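Local coordinates for protein deoxyribodipyrimidine photo-lyase (Oryza sativa Japonica Group, PDB 3UMV) that repairs ultraviolet-damaged DNA by using light and an FAD cofactor to split cyclobutane pyrimidine dimers back into two pyrimidines, at residues V26-P31 against A162-D167; L45-L50 against V134-P139; A55-A60 against E205-V210. One frame throughout, in Å; residues are numbered along the deposited sequence.

Contact 1 (V26-P31 against A162-D167); sequences VRVIHP and AVHQVD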
loop_
_atom_site.group_PDB
_atom_site.type_symbol
_atom_site.label_atom_id
_atom_site.label_comp_id
_atom_site.label_asym_id
_atom_site.label_seq_id
_atom_site.Cartn_x
_atom_site.Cartn_y
_atom_site.Cartn_z
ATOM N N VAL A 26 -7.450 6.382 17.293
ATOM C CA VAL A 26 -6.572 7.499 17.644
ATOM C C VAL A 26 -5.555 7.134 18.722
ATOM O O VAL A 26 -5.914 6.695 19.806
ATOM C CB VAL A 26 -7.393 8.721 18.114
ATOM C CG1 VAL A 26 -6.474 9.871 18.515
ATOM C CG2 VAL A 26 -8.354 9.157 17.015
ATOM N N ARG A 27 -4.280 7.295 18.404
ATOM C CA ARG A 27 -3.219 7.025 19.359
ATOM C C ARG A 27 -2.585 8.362 19.715
ATOM O O ARG A 27 -2.010 9.027 18.859
ATOM C CB ARG A 27 -2.197 6.054 18.754
ATOM C CG ARG A 27 -0.946 5.858 19.591
ATOM C CD ARG A 27 -0.070 4.726 19.054
ATOM N NE ARG A 27 0.798 5.158 17.961
ATOM C CZ ARG A 27 2.063 5.545 18.122
ATOM N NH1 ARG A 27 2.605 5.553 19.332
ATOM N NH2 ARG A 27 2.789 5.922 17.073
ATOM N N VAL A 28 -2.729 8.767 20.970
ATOM C CA VAL A 28 -2.129 10.005 21.441
ATOM C C VAL A 28 -0.670 9.729 21.800
ATOM O O VAL A 28 -0.381 9.079 22.795
ATOM C CB VAL A 28 -2.885 10.574 22.646
ATOM C CG1 VAL A 28 -2.169 11.798 23.183
ATOM C CG2 VAL A 28 -4.326 10.907 22.256
ATOM N N ILE A 29 0.239 10.203 20.954
ATOM C CA ILE A 29 1.669 9.952 21.126
ATOM C C ILE A 29 2.234 10.885 22.181
ATOM O O ILE A 29 3.067 10.503 22.991
ATOM C CB ILE A 29 2.438 10.176 19.807
ATOM C CG1 ILE A 29 1.994 9.152 18.764
ATOM C CG2 ILE A 29 3.943 10.075 20.038
ATOM C CD1 ILE A 29 2.730 9.255 17.448
ATOM N N HIS A 30 1.784 12.129 22.141
ATOM C CA HIS A 30 2.154 13.102 23.151
ATOM C C HIS A 30 0.981 14.036 23.415
ATOM O O HIS A 30 0.443 14.645 22.494
ATOM C CB HIS A 30 3.386 13.888 22.714
ATOM C CG HIS A 30 3.923 14.789 23.779
ATOM N ND1 HIS A 30 3.912 16.161 23.670
ATOM C CD2 HIS A 30 4.465 14.511 24.988
ATOM C CE1 HIS A 30 4.441 16.691 24.759
ATOM N NE2 HIS A 30 4.780 15.711 25.577
ATOM N N PRO A 31 0.566 14.137 24.686
ATOM C CA PRO A 31 -0.614 14.928 25.053
ATOM C C PRO A 31 -0.484 16.420 24.739
ATOM O O PRO A 31 -1.492 17.063 24.447
ATOM C CB PRO A 31 -0.724 14.707 26.562
ATOM C CG PRO A 31 -0.065 13.388 26.800
ATOM C CD PRO A 31 1.069 13.335 25.815
ATOM N N ALA A 162 0.801 18.931 20.835
ATOM C CA ALA A 162 0.258 17.592 20.938
ATOM C C ALA A 162 0.520 16.845 19.633
ATOM O O ALA A 162 0.501 17.437 18.554
ATOM C CB ALA A 162 -1.233 17.653 21.224
ATOM N N VAL A 163 0.789 15.551 19.733
ATOM C CA VAL A 163 0.938 14.733 18.529
ATOM C C VAL A 163 0.015 13.521 18.613
ATOM O O VAL A 163 0.099 12.731 19.564
ATOM C CB VAL A 163 2.395 14.259 18.305
ATOM C CG1 VAL A 163 2.489 13.526 16.972
ATOM C CG2 VAL A 163 3.372 15.430 18.352
ATOM N N HIS A 164 -0.869 13.373 17.623
ATOM C CA HIS A 164 -1.785 12.237 17.578
ATOM C C HIS A 164 -1.522 11.475 16.292
ATOM O O HIS A 164 -1.209 12.084 15.265
ATOM C CB HIS A 164 -3.250 12.682 17.537
ATOM C CG HIS A 164 -3.713 13.406 18.765
ATOM N ND1 HIS A 164 -5.029 13.766 18.953
ATOM C CD2 HIS A 164 -3.046 13.836 19.864
ATOM C CE1 HIS A 164 -5.158 14.391 20.111
ATOM N NE2 HIS A 164 -3.967 14.457 20.680
ATOM N N GLN A 165 -1.641 10.155 16.351
ATOM C CA GLN A 165 -1.614 9.336 15.136
ATOM C C GLN A 165 -2.942 8.616 14.960
ATOM O O GLN A 165 -3.499 8.062 15.903
ATOM C CB GLN A 165 -0.501 8.301 15.208
ATOM C CG GLN A 165 -0.448 7.381 13.991
ATOM C CD GLN A 165 0.741 6.465 14.047
ATOM O OE1 GLN A 165 0.982 5.808 15.057
ATOM N NE2 GLN A 165 1.497 6.422 12.970
ATOM N N VAL A 166 -3.451 8.616 13.738
ATOM C CA VAL A 166 -4.738 8.011 13.463
ATOM C C VAL A 166 -4.529 6.935 12.407
ATOM O O VAL A 166 -3.871 7.185 11.403
ATOM C CB VAL A 166 -5.740 9.075 12.942
ATOM C CG1 VAL A 166 -7.071 8.411 12.557
ATOM C CG2 VAL A 166 -5.970 10.148 13.999
ATOM N N ASP A 167 -5.041 5.730 12.647
ATOM C CA ASP A 167 -5.064 4.741 11.579
ATOM C C ASP A 167 -6.204 5.076 10.636
ATOM O O ASP A 167 -7.386 4.847 10.945
ATOM C CB ASP A 167 -5.209 3.324 12.128
ATOM C CG ASP A 167 -5.037 2.258 11.049
ATOM O OD1 ASP A 167 -5.148 2.577 9.852
ATOM O OD2 ASP A 167 -4.811 1.089 11.414
HETATM O O HOH W 1 -3.686 15.692 23.294
#

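Contact 2 (L45-L50 against V134-P139); sequences LRDQRL and VADFSP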
loop_
_atom_site.group_PDB
_atom_site.type_symbol
_atom_site.label_atom_id
_atom_site.label_comp_id
_atom_site.label_asym_id
_atom_site.label_seq_id
_atom_site.Cartn_x
_atom_site.Cartn_y
_atom_site.Cartn_z
ATOM N N LEU A 45 0.564 11.399 4.818
ATOM C CA LEU A 45 1.607 10.582 4.221
ATOM C C LEU A 45 1.040 9.375 3.504
ATOM O O LEU A 45 1.141 9.283 2.283
ATOM C CB LEU A 45 2.663 10.175 5.254
ATOM C CG LEU A 45 3.947 9.592 4.662
ATOM C CD1 LEU A 45 5.095 9.867 5.630
ATOM C CD2 LEU A 45 3.805 8.090 4.372
ATOM N N ARG A 46 0.434 8.455 4.250
ATOM C CA ARG A 46 -0.101 7.246 3.618
ATOM C C ARG A 46 -1.432 7.462 2.918
ATOM O O ARG A 46 -1.725 6.798 1.918
ATOM C CB ARG A 46 -0.226 6.103 4.619
ATOM C CG ARG A 46 -0.388 4.738 3.948
ATOM C CD ARG A 46 -0.565 3.671 4.991
ATOM N NE ARG A 46 -0.525 2.328 4.434
ATOM C CZ ARG A 46 -0.644 1.240 5.188
ATOM N NH1 ARG A 46 -0.795 1.373 6.504
ATOM N NH2 ARG A 46 -0.597 0.033 4.645
ATOM N N ASP A 47 -2.242 8.386 3.420
ATOM C CA ASP A 47 -3.609 8.467 2.918
ATOM C C ASP A 47 -3.850 9.746 2.126
ATOM O O ASP A 47 -4.351 10.745 2.646
ATOM C CB ASP A 47 -4.591 8.272 4.079
ATOM C CG ASP A 47 -4.450 6.891 4.716
ATOM O OD1 ASP A 47 -3.800 6.797 5.772
ATOM O OD2 ASP A 47 -4.935 5.888 4.129
ATOM N N GLN A 48 -3.474 9.683 0.849
ATOM C CA GLN A 48 -3.438 10.834 -0.033
ATOM C C GLN A 48 -4.792 11.107 -0.680
ATOM O O GLN A 48 -4.975 10.938 -1.899
ATOM C CB GLN A 48 -2.329 10.645 -1.062
ATOM C CG GLN A 48 -0.966 10.518 -0.393
ATOM C CD GLN A 48 0.052 9.781 -1.236
ATOM O OE1 GLN A 48 0.027 9.843 -2.468
ATOM N NE2 GLN A 48 0.967 9.086 -0.571
ATOM N N ARG A 49 -5.726 11.526 0.167
ATOM C CA ARG A 49 -7.112 11.801 -0.202
ATOM C C ARG A 49 -7.752 12.690 0.859
ATOM O O ARG A 49 -7.350 12.680 2.024
ATOM C CB ARG A 49 -7.913 10.499 -0.335
ATOM C CG ARG A 49 -8.222 9.824 1.000
ATOM C CD ARG A 49 -8.878 8.434 0.826
ATOM N NE ARG A 49 -9.036 7.824 2.146
ATOM C CZ ARG A 49 -8.109 7.094 2.757
ATOM N NH1 ARG A 49 -6.956 6.798 2.147
ATOM N NH2 ARG A 49 -8.348 6.637 3.979
ATOM N N LEU A 50 -8.749 13.466 0.444
ATOM C CA LEU A 50 -9.512 14.298 1.375
ATOM C C LEU A 50 -10.784 13.586 1.844
ATOM O O LEU A 50 -11.224 13.796 2.969
ATOM C CB LEU A 50 -9.849 15.647 0.748
ATOM C CG LEU A 50 -8.628 16.408 0.240
ATOM C CD1 LEU A 50 -9.043 17.683 -0.495
ATOM C CD2 LEU A 50 -7.688 16.710 1.406
ATOM N N VAL A 134 -1.360 15.996 13.658
ATOM C CA VAL A 134 -1.992 14.691 13.482
ATOM C C VAL A 134 -1.291 13.950 12.358
ATOM O O VAL A 134 -1.150 14.476 11.269
ATOM C CB VAL A 134 -3.482 14.822 13.123
ATOM C CG1 VAL A 134 -4.105 13.425 12.924
ATOM C CG2 VAL A 134 -4.212 15.632 14.199
ATOM N N ALA A 135 -0.849 12.725 12.612
ATOM C CA ALA A 135 -0.258 11.929 11.532
ATOM C C ALA A 135 -1.138 10.731 11.210
ATOM O O ALA A 135 -1.910 10.295 12.058
ATOM C CB ALA A 135 1.151 11.475 11.899
ATOM N N ASP A 136 -1.032 10.213 9.989
ATOM C CA ASP A 136 -1.656 8.940 9.652
ATOM C C ASP A 136 -0.684 7.787 9.935
ATOM O O ASP A 136 0.394 7.999 10.507
ATOM C CB ASP A 136 -2.279 8.914 8.222
ATOM C CG ASP A 136 -1.291 9.334 7.109
ATOM O OD1 ASP A 136 -1.726 9.996 6.130
ATOM O OD2 ASP A 136 -0.099 8.962 7.179
ATOM N N PHE A 137 -1.086 6.566 9.602
ATOM C CA PHE A 137 -0.343 5.383 10.033
ATOM C C PHE A 137 0.162 4.487 8.922
ATOM O O PHE A 137 -0.582 4.128 8.007
ATOM C CB PHE A 137 -1.183 4.498 10.969
ATOM C CG PHE A 137 -0.574 3.142 11.191
ATOM C CD1 PHE A 137 -1.000 2.049 10.452
ATOM C CD2 PHE A 137 0.472 2.976 12.089
ATOM C CE1 PHE A 137 -0.413 0.789 10.636
ATOM C CE2 PHE A 137 1.071 1.732 12.277
ATOM C CZ PHE A 137 0.624 0.633 11.535
ATOM N N SER A 138 1.433 4.112 9.032
ATOM C CA SER A 138 2.022 3.055 8.204
ATOM C C SER A 138 2.996 2.266 9.057
ATOM O O SER A 138 3.702 2.843 9.875
ATOM C CB SER A 138 2.786 3.649 7.019
ATOM O OG SER A 138 3.605 2.644 6.433
ATOM N N PRO A 139 3.052 0.937 8.868
ATOM C CA PRO A 139 3.992 0.135 9.654
ATOM C C PRO A 139 5.386 0.063 9.029
ATOM O O PRO A 139 6.291 -0.552 9.604
ATOM C CB PRO A 139 3.349 -1.264 9.630
ATOM C CG PRO A 139 2.627 -1.316 8.313
ATOM C CD PRO A 139 2.125 0.100 8.077
HETATM O O HOH W 2 -3.216 5.499 7.939
#

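Contact 3 (A55-A60 against E205-V210); sequences ALLHAA and ELPAVV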
loop_
_atom_site.group_PDB
_atom_site.type_symbol
_atom_site.label_atom_id
_atom_site.label_comp_id
_atom_site.label_asym_id
_atom_site.label_seq_id
_atom_site.Cartn_x
_atom_site.Cartn_y
_atom_site.Cartn_z
ATOM N N ALA A 55 -7.904 10.443 9.532
ATOM C CA ALA A 55 -6.875 11.289 10.116
ATOM C C ALA A 55 -7.249 12.749 9.886
ATOM O O ALA A 55 -7.173 13.566 10.795
ATOM C CB ALA A 55 -5.515 10.970 9.525
ATOM N N LEU A 56 -7.693 13.064 8.670
ATOM C CA LEU A 56 -8.140 14.412 8.352
ATOM C C LEU A 56 -9.392 14.793 9.175
ATOM O O LEU A 56 -9.471 15.889 9.725
ATOM C CB LEU A 56 -8.419 14.539 6.850
ATOM C CG LEU A 56 -8.990 15.891 6.417
ATOM C CD1 LEU A 56 -8.021 16.999 6.798
ATOM C CD2 LEU A 56 -9.290 15.907 4.915
ATOM N N LEU A 57 -10.353 13.874 9.263
ATOM C CA LEU A 57 -11.570 14.082 10.058
ATOM C C LEU A 57 -11.228 14.378 11.516
ATOM O O LEU A 57 -11.809 15.274 12.130
ATOM C CB LEU A 57 -12.487 12.856 9.970
ATOM C CG LEU A 57 -13.272 12.704 8.666
ATOM C CD1 LEU A 57 -13.859 11.305 8.534
ATOM C CD2 LEU A 57 -14.365 13.751 8.605
ATOM N N HIS A 58 -10.280 13.626 12.066
ATOM C CA HIS A 58 -9.838 13.853 13.435
ATOM C C HIS A 58 -9.226 15.245 13.597
ATOM O O HIS A 58 -9.548 15.967 14.537
ATOM C CB HIS A 58 -8.841 12.780 13.870
ATOM C CG HIS A 58 -8.435 12.898 15.305
ATOM N ND1 HIS A 58 -7.127 13.084 15.700
ATOM C CD2 HIS A 58 -9.172 12.883 16.439
ATOM C CE1 HIS A 58 -7.074 13.164 17.019
ATOM N NE2 HIS A 58 -8.302 13.044 17.491
ATOM N N ALA A 59 -8.351 15.624 12.670
ATOM C CA ALA A 59 -7.733 16.946 12.715
ATOM C C ALA A 59 -8.811 18.033 12.669
ATOM O O ALA A 59 -8.802 18.942 13.482
ATOM C CB ALA A 59 -6.714 17.119 11.580
ATOM N N ALA A 60 -9.731 17.923 11.713
ATOM C CA ALA A 60 -10.812 18.893 11.554
ATOM C C ALA A 60 -11.657 18.951 12.811
ATOM O O ALA A 60 -12.086 20.021 13.219
ATOM C CB ALA A 60 -11.695 18.539 10.355
ATOM N N GLU A 205 -19.058 13.941 7.092
ATOM C CA GLU A 205 -18.399 15.010 6.355
ATOM C C GLU A 205 -17.474 15.769 7.299
ATOM O O GLU A 205 -17.671 15.757 8.520
ATOM C CB GLU A 205 -19.430 15.979 5.761
ATOM C CG GLU A 205 -20.294 15.393 4.658
ATOM C CD GLU A 205 -19.512 15.107 3.389
ATOM O OE1 GLU A 205 -19.974 14.269 2.584
ATOM O OE2 GLU A 205 -18.441 15.721 3.194
ATOM N N LEU A 206 -16.474 16.432 6.729
ATOM C CA LEU A 206 -15.575 17.277 7.509
ATOM C C LEU A 206 -16.345 18.351 8.260
ATOM O O LEU A 206 -17.129 19.090 7.661
ATOM C CB LEU A 206 -14.538 17.951 6.609
ATOM C CG LEU A 206 -13.077 17.603 6.902
ATOM C CD1 LEU A 206 -12.855 16.123 6.711
ATOM C CD2 LEU A 206 -12.139 18.401 6.010
ATOM N N PRO A 207 -16.117 18.441 9.579
ATOM C CA PRO A 207 -16.641 19.543 10.391
ATOM C C PRO A 207 -16.153 20.871 9.829
ATOM O O PRO A 207 -15.028 20.947 9.334
ATOM C CB PRO A 207 -15.994 19.304 11.759
ATOM C CG PRO A 207 -15.691 17.839 11.791
ATOM C CD PRO A 207 -15.330 17.483 10.378
ATOM N N ALA A 208 -16.980 21.904 9.897
ATOM C CA ALA A 208 -16.550 23.215 9.439
ATOM C C ALA A 208 -15.489 23.754 10.393
ATOM O O ALA A 208 -15.533 23.489 11.596
ATOM C CB ALA A 208 -17.731 24.170 9.352
ATOM N N VAL A 209 -14.533 24.499 9.847
ATOM C CA VAL A 209 -13.481 25.110 10.647
ATOM C C VAL A 209 -13.346 26.580 10.258
ATOM O O VAL A 209 -13.682 26.961 9.135
ATOM C CB VAL A 209 -12.123 24.406 10.442
ATOM C CG1 VAL A 209 -12.207 22.950 10.876
ATOM C CG2 VAL A 209 -11.690 24.507 8.994
ATOM N N VAL A 210 -12.851 27.398 11.181
ATOM C CA VAL A 210 -12.669 28.818 10.894
ATOM C C VAL A 210 -11.689 28.971 9.735
ATOM O O VAL A 210 -10.835 28.115 9.527
ATOM C CB VAL A 210 -12.178 29.611 12.130
ATOM C CG1 VAL A 210 -13.131 29.420 13.300
ATOM C CG2 VAL A 210 -10.771 29.198 12.518
#

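Contact 1 (V26-P31 against A162-D167)
An antiparallel edge strand, 26-28, closes one side of the otherwise parallel sheet of the photolyase alpha/beta domain by pairing with strand 162-166. Arg27 and Gln165 form a hydrogen-bonded pair: Arg27 N donates to Gln165 O at 2.7 Å, almost straight along the C=O axis, and Gln165 N returns a bond of 2.8 Å to Arg27 O. The same two residues meet again through their side chains, which run side by side. Arg27 is bent at chi3 (83°), so its guanidinium turns side-on, and NE (3.0 Å) and NH2 (2.7 Å) both reach Gln165 OE1 in the guanidinium plane. An amide suits this place because OE1 accepts from arginine while NE2 donates to Asp136 O, which fixes the rotation of the amide through both of its polar atoms. Ile29 CG1 lies over one guanidinium face, and its CD1 reaches Gln165 CB.

On the other face of the sheet Val26 lies opposite Val166 and Val28 opposite His164, both as non-hydrogen-bonded pairs. Val28 CG2, anti to the carbonyl carbon in a side chain that runs alongside His164, sits over that ring, 4.0 Å from its centroid, in a CH-pi contact. In the plane of the ring, a water links NE2 to Pro31 O. Val26 CG2 packs on Val166 CG2, and His58 of helix 54-66 approaches this same face.

Beyond Val28 the register slips by one residue. Val163 O receives two N-H groups, Ile29 N at 2.9 Å with a bent approach (136°) and His30 N at 3.1 Å with a straighter one (169°). Val163 N then donates to His30 O. Two successive residues, with Ile29 in helix-like backbone torsions, thus face one residue of the partner strand, the signature of a classic beta bulge.

Contact 2 (L45-L50 against V134-P139)
In this Rossmann-like sheet, strands 40-44 and 132-135 are parallel neighbours, and the chain leaving their C-terminal ends meets here around one carboxylate. Asp136 is the tight centre. Its OD1 takes Leu45 N at 3.0 Å on the syn lone pair and Asp47 N at 3.2 Å from above the carboxylate plane, while OD2 accepts Arg46 N at 3.0 Å. Tyr42 OH also bonds to OD1. An aspartate fits because its short arm, with CG in the crowded position between backbone N and carbonyl carbon (chi1 53°), brings both oxygens onto three successive amides. An alanine here would remove these acceptors and would probably let the loop 45-47 loosen from the strand end.

Arg46 extends along the 137-139 backbone, its CD 3.9 Å from Ser138 CB. NH1 is shared between Phe137 O, a nearly straight bond of 3.1 Å, and a salt bridge to Asp328 of helix 310-333, and Pro139 CD rests against NH1.

Toward the Asp47 carboxylate the fit is looser and less direct. The two carboxylates slide past each other, planes 80° apart, with Asp47 OD1 3.8 Å from Asp136 OD1, a closeness of like charges that may raise the proton affinity of one, although His169 and Arg49 both bind Asp47 OD2. One water joins the two segments, donating to Asp47 OD1 at 2.6 Å and accepting from Phe137 N at 2.9 Å.

Contact 3 (A55-A60 against E205-V210)
Leu206 carries most of this apolar contact between helix 54-66 and the extended chain 205-210. Its CB stands back from the helix and sends the branch inward. The first torsion, -119°, is well away from a staggered value, which may be a small price for the close fit at the tip. CG meets the methyl of Ala60, 3.8 Å from Ala60 CB. From there the fork divides. CD1 runs between two leucines of the helix, 3.9 Å from Leu56 CG and only 3.4 Å from Leu57 CD2, tighter than carbon atoms usually pack. CD2 turns mainly to Leu56 and lies 3.9 Å from Leu56 CD2. The Leu56 and Leu206 side chains cross at about a right angle, so both methyls of one can rest on the branch of the other; a forked residue is well suited to such a double contact.

Helix 54-66 follows strand 40-44 in the Rossmann-like alpha/beta domain. Ala55 and Ala59 pack on the sheet, where small side chains allow the helix to lie close, while Leu56, Leu57 and Ala60 receive the chain that follows helix 196-199, Leu56 and Ala60 touching strand 70-75 too. This chain is extended: Leu206, Pro207 and Ala208 all have polyproline II-like torsions, a conformation that the proline ring favours both in itself and in the residue before it.

Ala60 has only a methyl, so the chain can come close to the helix here. Pro207 meets it through CD, which stands 3.8 Å from Ala60 CB. Leu57 CD2 flanks the same ring carbon at 4.2 Å. Farther along, Ala208 turns its methyl away from the helix, and Val209 turns back toward it, setting CG1 3.8 Å from Ala60 O while also touching Leu70 of strand 70-75.

From the N terminus, strand 26-28 comes first, and contact 1 joins it to strand 162-166, closing a loop that takes in most of the alpha/beta domain. Contact 2 is nested inside: the loop after strand 40-44 meets the end of strand 132-135, the sheet neighbour of 162-166. Contact 3 crosses both, since helix segment 55-60 lies within their loops but 205-210 follows them. His58 on that helix approaches His164 and Val166 of contact 1, while Leu56 touches Leu50 of contact 2. Together the three join the sheet's edge, the C-terminal ends of its strands, and a covering helix with the extended chain that runs beside it.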